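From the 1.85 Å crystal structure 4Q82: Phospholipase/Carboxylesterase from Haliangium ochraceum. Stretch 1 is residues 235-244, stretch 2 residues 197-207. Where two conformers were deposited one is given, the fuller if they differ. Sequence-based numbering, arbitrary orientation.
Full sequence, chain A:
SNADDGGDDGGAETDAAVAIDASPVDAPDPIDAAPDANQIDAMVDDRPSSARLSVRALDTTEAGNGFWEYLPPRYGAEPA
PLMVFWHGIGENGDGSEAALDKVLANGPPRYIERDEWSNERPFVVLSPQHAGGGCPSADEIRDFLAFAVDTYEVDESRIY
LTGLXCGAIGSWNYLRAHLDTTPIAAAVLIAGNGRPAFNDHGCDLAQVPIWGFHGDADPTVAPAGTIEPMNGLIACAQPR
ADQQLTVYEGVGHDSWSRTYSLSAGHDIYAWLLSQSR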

# COMPACT_ATOMS: atom_id res chain seq x y z
N ALA A 235 0.16 -5.35 21.69
CA ALA A 235 -0.04 -6.02 22.98
C ALA A 235 -0.34 -7.52 22.83
O ALA A 235 -0.24 -8.27 23.81
CB ALA A 235 -1.18 -5.33 23.76
N CYS A 236 -0.68 -7.96 21.62
CA CYS A 236 -0.99 -9.37 21.41
C CYS A 236 0.23 -10.23 21.69
O CYS A 236 1.35 -9.89 21.31
CB CYS A 236 -1.50 -9.61 19.99
SG CYS A 236 -3.18 -8.96 19.72
N ALA A 237 -0.01 -11.36 22.35
CA ALA A 237 1.07 -12.26 22.77
C ALA A 237 1.81 -12.90 21.59
O ALA A 237 1.22 -13.13 20.52
CB ALA A 237 0.50 -13.36 23.69
N GLN A 238 3.09 -13.17 21.78
CA GLN A 238 3.85 -14.02 20.87
C GLN A 238 3.32 -15.45 20.98
O GLN A 238 2.83 -15.84 22.04
CB GLN A 238 5.35 -13.97 21.19
CG GLN A 238 5.95 -12.59 20.92
CD GLN A 238 6.04 -12.28 19.44
OE1 GLN A 238 5.87 -13.16 18.60
NE2 GLN A 238 6.29 -11.02 19.11
N PRO A 239 3.39 -16.23 19.89
CA PRO A 239 3.90 -15.88 18.56
C PRO A 239 2.93 -15.02 17.76
O PRO A 239 1.76 -15.35 17.66
CB PRO A 239 4.07 -17.24 17.89
CG PRO A 239 2.99 -18.07 18.50
CD PRO A 239 2.87 -17.61 19.94
N ARG A 240 3.43 -13.93 17.19
CA ARG A 240 2.63 -13.08 16.34
C ARG A 240 3.55 -12.39 15.35
O ARG A 240 4.77 -12.38 15.54
CB ARG A 240 1.84 -12.04 17.15
CG ARG A 240 2.72 -11.04 17.90
CD ARG A 240 2.06 -9.66 17.97
NE ARG A 240 2.69 -8.77 18.96
CZ ARG A 240 3.80 -8.07 18.73
NH1 ARG A 240 4.43 -8.17 17.56
NH2 ARG A 240 4.28 -7.27 19.67
N ALA A 241 2.99 -11.84 14.28
CA ALA A 241 3.78 -11.09 13.32
C ALA A 241 4.30 -9.81 13.96
O ALA A 241 3.77 -9.36 14.98
CB ALA A 241 2.93 -10.76 12.09
N ASP A 242 5.34 -9.23 13.36
CA ASP A 242 5.85 -7.93 13.76
C ASP A 242 4.74 -6.89 13.65
O ASP A 242 3.93 -6.93 12.73
CB ASP A 242 7.04 -7.51 12.88
CG ASP A 242 8.23 -8.45 12.99
OD1 ASP A 242 8.35 -9.19 13.99
OD2 ASP A 242 9.07 -8.43 12.07
N GLN A 243 4.69 -5.97 14.60
CA GLN A 243 3.70 -4.90 14.60
C GLN A 243 4.41 -3.59 14.95
O GLN A 243 5.18 -3.55 15.91
CB GLN A 243 2.57 -5.21 15.60
CG GLN A 243 1.88 -6.56 15.39
CD GLN A 243 1.13 -6.63 14.07
OE1 GLN A 243 0.83 -5.60 13.46
NE2 GLN A 243 0.82 -7.83 13.62
N GLN A 244 4.19 -2.53 14.17
CA GLN A 244 4.86 -1.26 14.47
C GLN A 244 3.91 -0.09 14.37
O GLN A 244 2.99 -0.07 13.55
CB GLN A 244 6.03 -1.00 13.53
CG GLN A 244 7.28 -1.81 13.84
CD GLN A 244 8.49 -1.12 13.23
OE1 GLN A 244 9.01 -0.14 13.78
NE2 GLN A 244 8.90 -1.57 12.05
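Stretch 2, residues 197-207: AFNDHGCDLAQ

Stretch 2 enters as the end of a helix, residues 197-201, that begins earlier in the chain. The bonds His201 N to Ala197 O (3.0 Å) and Gly202 N to Phe198 O (2.8 Å) mark its last turn. Gly202 then leaves helical values with phi/psi of 55/-137, a positive phi that by itself favours glycine, and the chain re-coils into a 3-10 segment over 203-207. Its i to i+3 pattern is seen in Leu205 N to Gly202 O at 2.9 Å and Ala206 N to Cys203 O at 3.0 Å; Gln207 N to Asp204 O, at 3.4 Å, is weak. Stretch 1 is mostly loop, with extended phi/psi from Cys236 to Asp242 but a path that is far from straight; it has a cis peptide bond before Pro239 and becomes strand at Gln243.

Two CA pairs fix the register: Cys236 CA lies 5.6 Å from Cys203 CA, and Ala241 CA lies 5.0 Å from Gln207 CA. Both numberings rise between these points, so the two backbones run in the same general sense, five steps in stretch 1 against four in the 3-10 segment, each advancing about 1.9 Å per step. The contact buries 344 Å², summed over both sides.

The covalent link is the disulfide between Cys236 SG and Cys203 SG, 2.0 Å long with chi3 of -88°. The CA-to-CB bonds of both cysteines point toward the other stretch, and both have chi1 in m, at -72° and -70°.

Apolar contacts lie beside the link, on the Cys236 side. Cys236 CB rests 3.8 Å from Ala206 CB, and Cys236 SG approaches Phe198 CE1 at 4.3 Å, at the edge of the ring and near its plane. Farther along, the aliphatic part of Arg240 passes Ala206, with Arg240 CD 4.1 Å from Ala206 CB. Separately, Ala241 CB sits 3.5 Å from Gln207 O, a van der Waals contact of a methyl with a backbone oxygen.

Both hydrogen bonds assigned across the stretches end on one carbonyl. Ala206 O accepts a hydrogen bond from Ala241 N at 2.9 Å, with an N-H...O angle of 141°, and a weak one from Gln243 NE2 at 3.1 Å and 129°. One backbone oxygen of the 3-10 segment thus accepts from the loop backbone at Ala241 and, weakly, from the side chain of Gln243, where the strand begins.

Hydrogen bonds within stretch 1 tie Arg240 to its own loop. Arg240 NE donates to Cys236 O at 2.9 Å and 139°, tying the arginine back to the disulfide residue; Arg240 NH1 reaches Ala241 O at 2.9 Å and 155°. On the backbone side, Arg240 N donates to Gln238 OE1 at 2.9 Å and 150°.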

# COMPACT_ATOMS: atom_id res chain seq x y z
N ALA A 197 -11.53 -3.36 12.05
CA ALA A 197 -10.81 -4.61 11.81
C ALA A 197 -10.32 -5.28 13.10
O ALA A 197 -10.47 -6.49 13.29
CB ALA A 197 -9.63 -4.35 10.88
N PHE A 198 -9.72 -4.48 13.99
CA PHE A 198 -9.21 -5.03 15.24
C PHE A 198 -10.34 -5.37 16.21
O PHE A 198 -10.24 -6.34 16.95
CB PHE A 198 -8.22 -4.06 15.90
CG PHE A 198 -7.58 -4.65 17.14
CD1 PHE A 198 -6.66 -5.68 17.03
CD2 PHE A 198 -7.94 -4.20 18.40
CE1 PHE A 198 -6.09 -6.25 18.15
CE2 PHE A 198 -7.37 -4.78 19.55
CZ PHE A 198 -6.45 -5.81 19.41
N ASN A 199 -11.40 -4.56 16.21
CA ASN A 199 -12.55 -4.87 17.08
C ASN A 199 -13.15 -6.21 16.68
O ASN A 199 -13.57 -7.01 17.53
CB ASN A 199 -13.60 -3.77 17.01
CG ASN A 199 -14.79 -4.05 17.91
OD1 ASN A 199 -15.90 -4.32 17.45
ND2 ASN A 199 -14.54 -4.03 19.21
N ASP A 200 -13.18 -6.46 15.37
CA ASP A 200 -13.71 -7.71 14.83
C ASP A 200 -12.82 -8.92 15.17
O ASP A 200 -13.31 -9.93 15.65
CB ASP A 200 -13.84 -7.56 13.31
CG ASP A 200 -14.66 -8.66 12.68
OD1 ASP A 200 -14.64 -9.81 13.17
OD2 ASP A 200 -15.33 -8.36 11.65
N HIS A 201 -11.52 -8.81 14.92
CA HIS A 201 -10.64 -9.98 14.94
C HIS A 201 -9.73 -10.11 16.15
O HIS A 201 -9.25 -11.20 16.44
CB HIS A 201 -9.77 -9.98 13.69
CG HIS A 201 -10.53 -10.26 12.43
ND1 HIS A 201 -11.12 -11.48 12.18
CD2 HIS A 201 -10.78 -9.50 11.34
CE1 HIS A 201 -11.71 -11.46 11.00
NE2 HIS A 201 -11.51 -10.26 10.47
N GLY A 202 -9.45 -8.99 16.83
CA GLY A 202 -8.51 -9.02 17.95
C GLY A 202 -7.16 -9.60 17.55
O GLY A 202 -6.67 -9.32 16.46
N CYS A 203 -6.59 -10.46 18.39
CA CYS A 203 -5.23 -10.92 18.12
C CYS A 203 -5.12 -11.84 16.90
O CYS A 203 -4.02 -12.10 16.43
CB CYS A 203 -4.65 -11.58 19.36
SG CYS A 203 -4.36 -10.34 20.65
N ASP A 204 -6.25 -12.28 16.35
CA ASP A 204 -6.19 -12.99 15.07
C ASP A 204 -5.58 -12.11 13.98
O ASP A 204 -4.88 -12.59 13.10
CB ASP A 204 -7.58 -13.46 14.62
CG ASP A 204 -8.17 -14.54 15.53
OD1 ASP A 204 -7.44 -15.07 16.40
OD2 ASP A 204 -9.35 -14.88 15.35
N LEU A 205 -5.85 -10.81 14.05
CA LEU A 205 -5.31 -9.88 13.08
C LEU A 205 -3.79 -9.73 13.23
O LEU A 205 -3.10 -9.35 12.30
CB LEU A 205 -6.00 -8.53 13.22
CG LEU A 205 -5.63 -7.38 12.29
CD1 LEU A 205 -5.83 -7.76 10.85
CD2 LEU A 205 -6.49 -6.19 12.64
N ALA A 206 -3.27 -10.07 14.40
CA ALA A 206 -1.84 -9.88 14.68
C ALA A 206 -0.96 -10.89 13.92
O ALA A 206 0.27 -10.83 13.99
CB ALA A 206 -1.58 -9.95 16.17
N GLN A 207 -1.59 -11.80 13.19
CA GLN A 207 -0.84 -12.72 12.35
C GLN A 207 -0.37 -12.07 11.04
O GLN A 207 0.48 -12.61 10.34
CB GLN A 207 -1.68 -13.96 12.06
CG GLN A 207 -1.89 -14.84 13.30
CD GLN A 207 -0.59 -15.31 13.92
OE1 GLN A 207 -0.31 -15.07 15.10
NE2 GLN A 207 0.21 -16.02 13.13